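Local coordinates for sterol regulatory element-binding protein cleavage-activating protein (Schizosaccharomyces pombe, PDB 4YHC) that escorts the sterol-regulated transcription factor precursor Sre1 for processing when sterol or oxygen is low, here represented by the WD40 domain of the escort itself, at residues I235-R240 against H256-P261; Y301-N306 against D360-F365; V409-M414 against K420-K425. The protein carries 9 engineered substitutions. One frame throughout, in Å; residues are numbered along the deposited sequence.

From the N terminus the three contacts follow in series; none nests within or crosses another. Interaction 1 closes first, its ends linked through strand 243-248 of one four-stranded antiparallel sheet. Interaction 2 closes a much longer excursion, 53 residues between its segments, and joins strand 299-304 to the start of strand 363-374 in the next sheet. Interaction 3 is a hairpin with five residues between its segments. L260 packs on Y302 and Y304, P261 on Y302 and F258 on Y304, carrying interaction 1 into interaction 2. I364 and F365 then lean on W413 and M414, because strands 363-374 and 406-416 are neighbours in one sheet shared by interactions 2 and 3. Interactions 1 and 3 do not touch.

Interaction 1: residues I235-R240 against H256-P261; sequences ILFLAR and HSFTLP
F237 and F258 meet through ring carbons: F258 CE1 lies at the edge of the F237 ring, near its plane, 4.3 Å from F237 CE2, while F237 comes to the F258 ring obliquely. One face of F258 is taken by H256, two residues earlier on the same strand, whose CD2 sits 3.6 Å above the F258 ring plane over its centre. The second flat group is the R240 guanidinium. At its edge and in its plane lies S257 CB, 3.8 Å from R240 NH2. R240 leaves the backbone with CG between N and the carbonyl carbon (chi1 45°) and runs extended to NE, which carries the head group across to S257. Salt bridges to E222 through NH1 and to D245 through NH2 hold the guanidinium. D245 OD1 also hydrogen-bonds S257 OG, so one carboxylate oxygen ties both sides of the contact together and helps fix the rotation of the serine hydroxyl, which is bonded to N216 as well. Farther along, a water joins the two backbones, 2.7 Å from R240 O and 2.7 Å from P261 O. The segments do not pair directly: strand 243-248 runs between strand 235-239 and the outermost strand 253-259 of a four-stranded antiparallel sheet, one blade of the WD40 propeller. The contact therefore reaches over that intervening strand, where F237 and L260 both rest on V244, and strand 226-230 flanks 235-239 on its other side. Beyond the blade, H256 stacks with F339, while F258 packs on I287 and edge-to-face with F289 of strand 281-292 and also meets Y304 of strand 299-304.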
loop_
_atom_site.group_PDB
_atom_site.type_symbol
_atom_site.label_atom_id
_atom_site.label_comp_id
_atom_site.label_asym_id
_atom_site.label_seq_id
_atom_site.Cartn_x
_atom_site.Cartn_y
_atom_site.Cartn_z
ATOM N N ILE A 235 1.745 -9.184 -11.918
ATOM C CA ILE A 235 2.658 -10.006 -11.169
ATOM C C ILE A 235 2.143 -10.164 -9.755
ATOM O O ILE A 235 1.682 -9.177 -9.168
ATOM C CB ILE A 235 4.021 -9.346 -11.067
ATOM C CG1 ILE A 235 4.725 -9.515 -12.415
ATOM C CG2 ILE A 235 4.889 -10.041 -10.019
ATOM C CD1 ILE A 235 5.946 -8.677 -12.511
ATOM N N LEU A 236 2.262 -11.382 -9.241
ATOM C CA LEU A 236 2.045 -11.688 -7.849
ATOM C C LEU A 236 3.307 -12.239 -7.219
ATOM O O LEU A 236 3.990 -13.120 -7.842
ATOM C CB LEU A 236 0.960 -12.745 -7.747
ATOM C CG LEU A 236 0.568 -13.132 -6.326
ATOM C CD1 LEU A 236 -0.904 -13.276 -6.138
ATOM C CD2 LEU A 236 1.213 -14.455 -5.919
ATOM N N PHE A 237 3.624 -11.744 -6.014
ATOM C CA PHE A 237 4.794 -12.210 -5.250
ATOM C C PHE A 237 4.210 -13.131 -4.150
ATOM O O PHE A 237 3.280 -12.737 -3.428
ATOM C CB PHE A 237 5.592 -11.072 -4.631
ATOM C CG PHE A 237 6.323 -10.220 -5.612
ATOM C CD1 PHE A 237 5.672 -9.210 -6.303
ATOM C CD2 PHE A 237 7.665 -10.401 -5.841
ATOM C CE1 PHE A 237 6.349 -8.448 -7.223
ATOM C CE2 PHE A 237 8.316 -9.661 -6.735
ATOM C CZ PHE A 237 7.681 -8.660 -7.404
ATOM N N LEU A 238 4.708 -14.367 -4.041
ATOM C CA LEU A 238 4.312 -15.351 -3.032
ATOM C C LEU A 238 5.522 -15.556 -2.086
ATOM O O LEU A 238 6.515 -16.052 -2.496
ATOM C CB LEU A 238 3.962 -16.662 -3.701
ATOM C CG LEU A 238 3.230 -17.797 -2.913
ATOM C CD1 LEU A 238 4.096 -19.017 -2.725
ATOM C CD2 LEU A 238 2.670 -17.456 -1.550
ATOM N N ALA A 239 5.431 -15.103 -0.856
ATOM C CA ALA A 239 6.467 -15.184 0.119
ATOM C C ALA A 239 6.279 -16.477 0.909
ATOM O O ALA A 239 5.180 -16.849 1.238
ATOM C CB ALA A 239 6.371 -14.058 1.082
ATOM N N ARG A 240 7.376 -17.171 1.139
ATOM C CA ARG A 240 7.358 -18.470 1.864
ATOM C C ARG A 240 8.559 -18.336 2.813
ATOM O O ARG A 240 8.832 -17.192 3.300
ATOM C CB ARG A 240 7.405 -19.677 0.890
ATOM C CG ARG A 240 8.410 -19.580 -0.244
ATOM C CD ARG A 240 8.316 -20.765 -1.247
ATOM N NE ARG A 240 9.197 -20.506 -2.372
ATOM C CZ ARG A 240 10.527 -20.441 -2.338
ATOM N NH1 ARG A 240 11.226 -20.774 -1.248
ATOM N NH2 ARG A 240 11.184 -20.030 -3.423
ATOM N N HIS A 256 10.882 -15.807 -11.347
ATOM C CA HIS A 256 12.095 -15.905 -10.552
ATOM C C HIS A 256 11.733 -16.239 -9.127
ATOM O O HIS A 256 10.632 -15.892 -8.694
ATOM C CB HIS A 256 12.790 -14.585 -10.554
ATOM C CG HIS A 256 14.136 -14.585 -9.930
ATOM N ND1 HIS A 256 15.191 -15.307 -10.443
ATOM C CD2 HIS A 256 14.636 -13.873 -8.892
ATOM C CE1 HIS A 256 16.278 -15.039 -9.754
ATOM N NE2 HIS A 256 15.960 -14.173 -8.800
ATOM N N SER A 257 12.686 -16.855 -8.410
ATOM C CA SER A 257 12.606 -17.066 -6.979
ATOM C C SER A 257 13.719 -16.313 -6.387
ATOM O O SER A 257 14.876 -16.484 -6.778
ATOM C CB SER A 257 12.706 -18.541 -6.619
ATOM O OG SER A 257 11.564 -19.149 -7.176
ATOM N N PHE A 258 13.371 -15.365 -5.538
ATOM C CA PHE A 258 14.350 -14.583 -4.821
ATOM C C PHE A 258 14.670 -15.390 -3.561
ATOM O O PHE A 258 13.813 -16.055 -3.066
ATOM C CB PHE A 258 13.781 -13.193 -4.408
ATOM C CG PHE A 258 13.508 -12.258 -5.587
ATOM C CD1 PHE A 258 12.374 -12.389 -6.336
ATOM C CD2 PHE A 258 14.391 -11.273 -5.914
ATOM C CE1 PHE A 258 12.093 -11.519 -7.393
ATOM C CE2 PHE A 258 14.112 -10.384 -6.943
ATOM C CZ PHE A 258 12.984 -10.540 -7.701
ATOM N N THR A 259 15.894 -15.294 -3.046
ATOM C CA THR A 259 16.270 -16.004 -1.816
ATOM C C THR A 259 16.197 -15.055 -0.643
ATOM O O THR A 259 16.811 -14.000 -0.690
ATOM C CB THR A 259 17.721 -16.559 -1.920
ATOM O OG1 THR A 259 17.799 -17.389 -3.073
ATOM C CG2 THR A 259 18.045 -17.440 -0.712
ATOM N N LEU A 260 15.370 -15.408 0.348
ATOM C CA LEU A 260 15.135 -14.587 1.536
ATOM C C LEU A 260 15.159 -15.440 2.786
ATOM O O LEU A 260 14.942 -16.643 2.739
ATOM C CB LEU A 260 13.756 -13.854 1.481
ATOM C CG LEU A 260 13.743 -12.767 0.392
ATOM C CD1 LEU A 260 12.315 -12.241 0.282
ATOM C CD2 LEU A 260 14.716 -11.607 0.638
ATOM N N PRO A 261 15.326 -14.808 3.916
ATOM C CA PRO A 261 15.112 -15.525 5.176
ATOM C C PRO A 261 13.646 -15.638 5.464
ATOM O O PRO A 261 12.803 -15.115 4.676
ATOM C CB PRO A 261 15.831 -14.651 6.196
ATOM C CG PRO A 261 15.812 -13.306 5.635
ATOM C CD PRO A 261 15.841 -13.427 4.130
HETATM O O HOH W 1 11.280 -16.219 2.691
#

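Interaction 2: residues Y301-N306 against D360-F365; sequences YYYYGN and DGLYIF
I364 crosses the Y301 side chain obliquely, so that atoms from CB to OH all meet it. Y301 CB is 3.7 Å from I364 CD1, and CG, the closest atom, is 3.6 Å from the same methyl. Ring atom CD1 of the tyrosine is also nearest that methyl, and CD2 lies by both CG1 and CD1 of I364. Farther out the partner changes: CE1, CE2 and CZ approach I364 CG2, with Y301 CZ at 3.7 Å, and Y301 OH ends 4.0 Å from CG2. Both branches of the isoleucine are thus used. With CG1 beside the backbone N (chi1 -48°), CD1 reaches the root of the tyrosine while CG2 meets its far end. CD1 makes a CH-pi contact over one ring face, 26° off the normal and displaced toward the rim. A second pair lies beside it: Y303 CE1 meets L362 CD2 at 3.9 Å, with G361 O also near the tyrosine. L362 sits in an Asx turn, D360 OD1 accepting from L362 N at 3.1 Å from above the carboxylate plane. The contact joins neighbouring sheets of the propeller. Its chemistry is aromatic on aliphatic: dispersion and one CH-pi interaction hold the segments together, whereas Y301 OH bonds S355, G361 O accepts from S288 OG and Q417 NE2, and D360 OD1 also bonds S358 OG.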
loop_
_atom_site.group_PDB
_atom_site.type_symbol
_atom_site.label_atom_id
_atom_site.label_comp_id
_atom_site.label_asym_id
_atom_site.label_seq_id
_atom_site.Cartn_x
_atom_site.Cartn_y
_atom_site.Cartn_z
ATOM N N TYR A 301 14.761 -4.401 4.822
ATOM C CA TYR A 301 14.568 -3.864 3.457
ATOM C C TYR A 301 15.642 -4.424 2.565
ATOM O O TYR A 301 16.827 -4.300 2.856
ATOM C CB TYR A 301 14.610 -2.348 3.459
ATOM C CG TYR A 301 13.503 -1.741 4.266
ATOM C CD1 TYR A 301 13.627 -1.570 5.643
ATOM C CD2 TYR A 301 12.330 -1.307 3.628
ATOM C CE1 TYR A 301 12.606 -1.004 6.391
ATOM C CE2 TYR A 301 11.308 -0.756 4.354
ATOM C CZ TYR A 301 11.452 -0.575 5.736
ATOM O OH TYR A 301 10.403 -0.089 6.416
ATOM N N TYR A 302 15.217 -5.192 1.562
ATOM C CA TYR A 302 16.114 -5.702 0.565
ATOM C C TYR A 302 15.867 -4.908 -0.708
ATOM O O TYR A 302 14.681 -4.768 -1.149
ATOM C CB TYR A 302 15.814 -7.163 0.303
ATOM C CG TYR A 302 16.398 -8.147 1.269
ATOM C CD1 TYR A 302 16.202 -8.020 2.626
ATOM C CD2 TYR A 302 17.104 -9.250 0.806
ATOM C CE1 TYR A 302 16.699 -8.958 3.518
ATOM C CE2 TYR A 302 17.638 -10.193 1.691
ATOM C CZ TYR A 302 17.420 -10.030 3.040
ATOM O OH TYR A 302 17.867 -10.973 3.861
ATOM N N TYR A 303 16.929 -4.349 -1.225
ATOM C CA TYR A 303 16.942 -3.539 -2.437
ATOM C C TYR A 303 17.804 -4.224 -3.501
ATOM O O TYR A 303 19.015 -4.575 -3.252
ATOM C CB TYR A 303 17.513 -2.154 -2.118
ATOM C CG TYR A 303 17.726 -1.289 -3.332
ATOM C CD1 TYR A 303 16.652 -0.557 -3.904
ATOM C CD2 TYR A 303 18.980 -1.173 -3.915
ATOM C CE1 TYR A 303 16.852 0.247 -5.033
ATOM C CE2 TYR A 303 19.197 -0.367 -5.017
ATOM C CZ TYR A 303 18.121 0.355 -5.555
ATOM O OH TYR A 303 18.338 1.117 -6.666
ATOM N N TYR A 304 17.213 -4.435 -4.672
ATOM C CA TYR A 304 17.902 -5.055 -5.796
ATOM C C TYR A 304 18.020 -4.081 -6.959
ATOM O O TYR A 304 17.026 -3.505 -7.393
ATOM C CB TYR A 304 17.150 -6.297 -6.278
ATOM C CG TYR A 304 16.837 -7.319 -5.212
ATOM C CD1 TYR A 304 15.663 -7.247 -4.482
ATOM C CD2 TYR A 304 17.707 -8.366 -4.951
ATOM C CE1 TYR A 304 15.367 -8.184 -3.513
ATOM C CE2 TYR A 304 17.420 -9.308 -3.983
ATOM C CZ TYR A 304 16.249 -9.211 -3.268
ATOM O OH TYR A 304 15.955 -10.143 -2.305
ATOM N N GLY A 305 19.231 -3.908 -7.472
ATOM C CA GLY A 305 19.427 -3.100 -8.661
ATOM C C GLY A 305 20.637 -2.191 -8.657
ATOM O O GLY A 305 21.148 -1.811 -7.606
ATOM N N ASN A 306 21.088 -1.838 -9.855
ATOM C CA ASN A 306 22.165 -0.875 -10.027
ATOM C C ASN A 306 21.591 0.531 -10.146
ATOM O O ASN A 306 22.330 1.510 -10.203
ATOM C CB ASN A 306 22.996 -1.212 -11.264
ATOM C CG ASN A 306 23.399 -2.670 -11.316
ATOM O OD1 ASN A 306 22.867 -3.499 -10.580
ATOM N ND2 ASN A 306 24.350 -2.992 -12.186
ATOM N N ASP A 360 7.738 3.521 -4.520
ATOM C CA ASP A 360 8.633 2.841 -5.467
ATOM C C ASP A 360 9.827 2.075 -4.817
ATOM O O ASP A 360 10.633 1.548 -5.514
ATOM C CB ASP A 360 9.172 3.771 -6.562
ATOM C CG ASP A 360 10.009 4.848 -6.025
ATOM O OD1 ASP A 360 10.220 4.846 -4.787
ATOM O OD2 ASP A 360 10.504 5.677 -6.810
ATOM N N GLY A 361 9.861 1.985 -3.512
ATOM C CA GLY A 361 10.919 1.320 -2.790
ATOM C C GLY A 361 12.271 2.028 -2.754
ATOM O O GLY A 361 13.275 1.452 -2.343
ATOM N N LEU A 362 12.353 3.234 -3.271
ATOM C CA LEU A 362 13.641 3.899 -3.355
ATOM C C LEU A 362 14.117 4.582 -2.049
ATOM O O LEU A 362 15.325 4.774 -1.869
ATOM C CB LEU A 362 13.660 4.969 -4.475
ATOM C CG LEU A 362 13.740 4.412 -5.890
ATOM C CD1 LEU A 362 13.815 5.580 -6.891
ATOM C CD2 LEU A 362 14.972 3.537 -6.029
ATOM N N TYR A 363 13.188 5.000 -1.195
ATOM C CA TYR A 363 13.532 5.618 0.068
ATOM C C TYR A 363 12.862 4.891 1.247
ATOM O O TYR A 363 11.666 4.409 1.152
ATOM C CB TYR A 363 13.047 7.031 0.075
ATOM C CG TYR A 363 13.670 7.938 -0.939
ATOM C CD1 TYR A 363 14.871 8.574 -0.679
ATOM C CD2 TYR A 363 13.073 8.163 -2.156
ATOM C CE1 TYR A 363 15.512 9.360 -1.603
ATOM C CE2 TYR A 363 13.707 8.975 -3.102
ATOM C CZ TYR A 363 14.919 9.565 -2.806
ATOM O OH TYR A 363 15.528 10.392 -3.671
ATOM N N ILE A 364 13.606 4.793 2.346
ATOM C CA ILE A 364 13.029 4.374 3.620
ATOM C C ILE A 364 12.988 5.594 4.550
ATOM O O ILE A 364 13.963 6.334 4.650
ATOM C CB ILE A 364 13.858 3.280 4.306
ATOM C CG1 ILE A 364 14.202 2.178 3.352
ATOM C CG2 ILE A 364 13.144 2.743 5.568
ATOM C CD1 ILE A 364 15.304 1.316 3.851
ATOM N N PHE A 365 11.893 5.766 5.267
ATOM C CA PHE A 365 11.778 6.829 6.250
ATOM C C PHE A 365 11.407 6.237 7.557
ATOM O O PHE A 365 10.696 5.231 7.626
ATOM C CB PHE A 365 10.723 7.846 5.854
ATOM C CG PHE A 365 10.985 8.517 4.489
ATOM C CD1 PHE A 365 11.823 9.636 4.399
ATOM C CD2 PHE A 365 10.397 8.054 3.344
ATOM C CE1 PHE A 365 12.071 10.283 3.179
ATOM C CE2 PHE A 365 10.641 8.700 2.103
ATOM C CZ PHE A 365 11.488 9.795 2.017
#

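Interaction 3: residues V409-M414 against K420-K425; sequences VWEVWM and KKHRSK. Engineered in segment 420-425: S424 (natural residue Cys).
V412 and K425 exchange two backbone hydrogen bonds, V412 N to K425 O and K425 N to V412 O, both 2.8 Å. M414 and R423 repeat the pattern, with M414 N to R423 O and R423 N to M414 O both at 2.9 Å. Between them W413 and S424 form a non-hydrogen-bonded pair, where the strands close in, flanked by CA-H...O contacts such as S424 CA to V412 O. E411 OE1 makes a salt bridge to R368 of the adjoining strand 363-374, and K425 NZ one to D12 besides hydrogen bonds to E17 O and F20 O. Segments 409-414 and 421-425 run antiparallel at 153° and belong to a beta hairpin, strands 406-416 and 421-432. Its first arm and the start of its second fall within the predicted fifth WD repeat, and a G1 beta bulge lies at K420 and K421 next to the turn. On the face bearing W413 and S424, the H422 ring lies near-parallel to the six-membered ring of W413, planes at 20°, but slid aside so that the rings barely overlap; W413 CE3 is 3.8 Å from H422 NE2. M414 O sits over one face of the imidazole, toward its rim, and E411 OE2 is near its edge. E411 OE2 also comes 3.3 Å from CB of S424, an engineered residue (Cys in the natural sequence). On the opposite face M414 CG, set between its backbone N and carbonyl carbon (chi1 57°), lies beside R423 CB at 3.6 Å. M414 SD lies at the edge of the guanidinium, near its plane, 4.0 Å from R423 NE, a buried nitrogen with no polar partner in the model. V412 and M414 pack on F20, and M414 and R423 on Y462.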
loop_
_atom_site.group_PDB
_atom_site.type_symbol
_atom_site.label_atom_id
_atom_site.label_comp_id
_atom_site.label_asym_id
_atom_site.label_seq_id
_atom_site.Cartn_x
_atom_site.Cartn_y
_atom_site.Cartn_z
ATOM N N VAL A 409 12.268 14.412 22.466
ATOM C CA VAL A 409 13.182 14.529 21.391
ATOM C C VAL A 409 12.895 13.336 20.493
ATOM O O VAL A 409 12.887 12.187 20.997
ATOM C CB VAL A 409 14.640 14.443 21.824
ATOM C CG1 VAL A 409 15.515 14.596 20.623
ATOM C CG2 VAL A 409 14.986 15.577 22.818
ATOM N N TRP A 410 12.681 13.607 19.207
ATOM C CA TRP A 410 12.486 12.533 18.168
ATOM C C TRP A 410 13.616 12.544 17.184
ATOM O O TRP A 410 14.306 13.602 16.980
ATOM C CB TRP A 410 11.171 12.756 17.457
ATOM C CG TRP A 410 9.978 12.620 18.312
ATOM C CD1 TRP A 410 9.512 13.514 19.213
ATOM C CD2 TRP A 410 9.055 11.512 18.326
ATOM N NE1 TRP A 410 8.369 13.004 19.844
ATOM C CE2 TRP A 410 8.037 11.815 19.254
ATOM C CE3 TRP A 410 8.968 10.318 17.600
ATOM C CZ2 TRP A 410 7.003 10.941 19.541
ATOM C CZ3 TRP A 410 7.880 9.444 17.847
ATOM C CH2 TRP A 410 6.930 9.760 18.831
ATOM N N GLU A 411 13.912 11.388 16.604
ATOM C CA GLU A 411 14.816 11.323 15.505
ATOM C C GLU A 411 13.930 10.964 14.276
ATOM O O GLU A 411 13.119 10.030 14.334
ATOM C CB GLU A 411 15.932 10.317 15.711
ATOM C CG GLU A 411 16.833 10.206 14.481
ATOM C CD GLU A 411 17.626 8.918 14.385
ATOM O OE1 GLU A 411 17.287 7.912 15.061
ATOM O OE2 GLU A 411 18.587 8.895 13.572
ATOM N N VAL A 412 13.994 11.814 13.264
ATOM C CA VAL A 412 13.383 11.586 11.934
ATOM C C VAL A 412 14.460 11.244 10.968
ATOM O O VAL A 412 15.464 11.977 10.836
ATOM C CB VAL A 412 12.686 12.827 11.438
ATOM C CG1 VAL A 412 11.751 12.489 10.290
ATOM C CG2 VAL A 412 11.928 13.428 12.575
ATOM N N TRP A 413 14.332 10.132 10.267
ATOM C CA TRP A 413 15.435 9.758 9.409
ATOM C C TRP A 413 15.002 9.230 8.061
ATOM O O TRP A 413 13.859 8.821 7.869
ATOM C CB TRP A 413 16.355 8.729 10.104
ATOM C CG TRP A 413 15.654 7.473 10.615
ATOM C CD1 TRP A 413 15.210 7.246 11.817
ATOM C CD2 TRP A 413 15.394 6.285 9.849
ATOM N NE1 TRP A 413 14.642 5.978 11.895
ATOM C CE2 TRP A 413 14.768 5.368 10.693
ATOM C CE3 TRP A 413 15.640 5.922 8.553
ATOM C CZ2 TRP A 413 14.337 4.088 10.250
ATOM C CZ3 TRP A 413 15.199 4.686 8.105
ATOM C CH2 TRP A 413 14.580 3.767 8.980
ATOM N N MET A 414 15.962 9.193 7.139
ATOM C CA MET A 414 15.726 8.631 5.833
ATOM C C MET A 414 16.897 7.873 5.366
ATOM O O MET A 414 18.010 8.139 5.772
ATOM C CB MET A 414 15.415 9.743 4.844
ATOM C CG MET A 414 16.479 10.836 4.706
ATOM S SD MET A 414 16.362 11.821 3.122
ATOM C CE MET A 414 16.542 10.616 1.834
ATOM N N LYS A 420 22.783 4.770 -1.164
ATOM C CA LYS A 420 23.273 4.232 0.128
ATOM C C LYS A 420 23.589 5.303 1.167
ATOM O O LYS A 420 24.596 5.256 1.871
ATOM C CB LYS A 420 24.434 3.260 -0.071
ATOM C CG LYS A 420 24.083 2.124 -1.039
ATOM C CD LYS A 420 25.288 1.492 -1.754
ATOM C CE LYS A 420 25.671 0.101 -1.236
ATOM N NZ LYS A 420 26.973 0.099 -0.502
ATOM N N LYS A 421 22.684 6.253 1.270
ATOM C CA LYS A 421 22.897 7.437 2.041
ATOM C C LYS A 421 21.816 7.560 3.100
ATOM O O LYS A 421 20.631 7.537 2.776
ATOM C CB LYS A 421 22.877 8.664 1.112
ATOM C CG LYS A 421 23.165 10.006 1.822
ATOM C CD LYS A 421 24.497 10.011 2.600
ATOM C CE LYS A 421 24.611 11.156 3.621
ATOM N NZ LYS A 421 24.847 12.454 2.910
ATOM N N HIS A 422 22.244 7.686 4.347
ATOM C CA HIS A 422 21.388 7.911 5.472
ATOM C C HIS A 422 21.409 9.391 5.861
ATOM O O HIS A 422 22.424 10.045 5.680
ATOM C CB HIS A 422 21.918 7.078 6.620
ATOM C CG HIS A 422 20.940 6.895 7.715
ATOM N ND1 HIS A 422 20.810 7.794 8.757
ATOM C CD2 HIS A 422 20.028 5.918 7.939
ATOM C CE1 HIS A 422 19.873 7.370 9.587
ATOM N NE2 HIS A 422 19.390 6.230 9.118
ATOM N N ARG A 423 20.282 9.932 6.337
ATOM C CA ARG A 423 20.233 11.304 6.893
ATOM C C ARG A 423 19.301 11.306 8.081
ATOM O O ARG A 423 18.263 10.643 8.043
ATOM C CB ARG A 423 19.607 12.246 5.883
ATOM C CG ARG A 423 20.570 13.001 5.028
ATOM C CD ARG A 423 19.850 14.062 4.200
ATOM N NE ARG A 423 19.877 13.698 2.795
ATOM C CZ ARG A 423 20.948 13.823 2.026
ATOM N NH1 ARG A 423 22.081 14.314 2.527
ATOM N NH2 ARG A 423 20.892 13.468 0.752
ATOM N N SER A 424 19.589 12.091 9.103
ATOM C CA SER A 424 18.711 12.156 10.241
ATOM C C SER A 424 18.595 13.570 10.726
ATOM O O SER A 424 19.464 14.368 10.478
ATOM C CB SER A 424 19.178 11.254 11.376
ATOM O OG SER A 424 20.419 11.736 11.832
ATOM N N LYS A 425 17.447 13.888 11.315
ATOM C CA LYS A 425 17.179 15.172 11.891
ATOM C C LYS A 425 16.619 14.894 13.280
ATOM O O LYS A 425 15.817 13.956 13.502
ATOM C CB LYS A 425 16.176 16.013 11.062
ATOM C CG LYS A 425 16.683 16.437 9.685
ATOM C CD LYS A 425 15.843 17.503 9.025
ATOM C CE LYS A 425 16.548 18.011 7.741
ATOM N NZ LYS A 425 15.757 19.075 7.095
#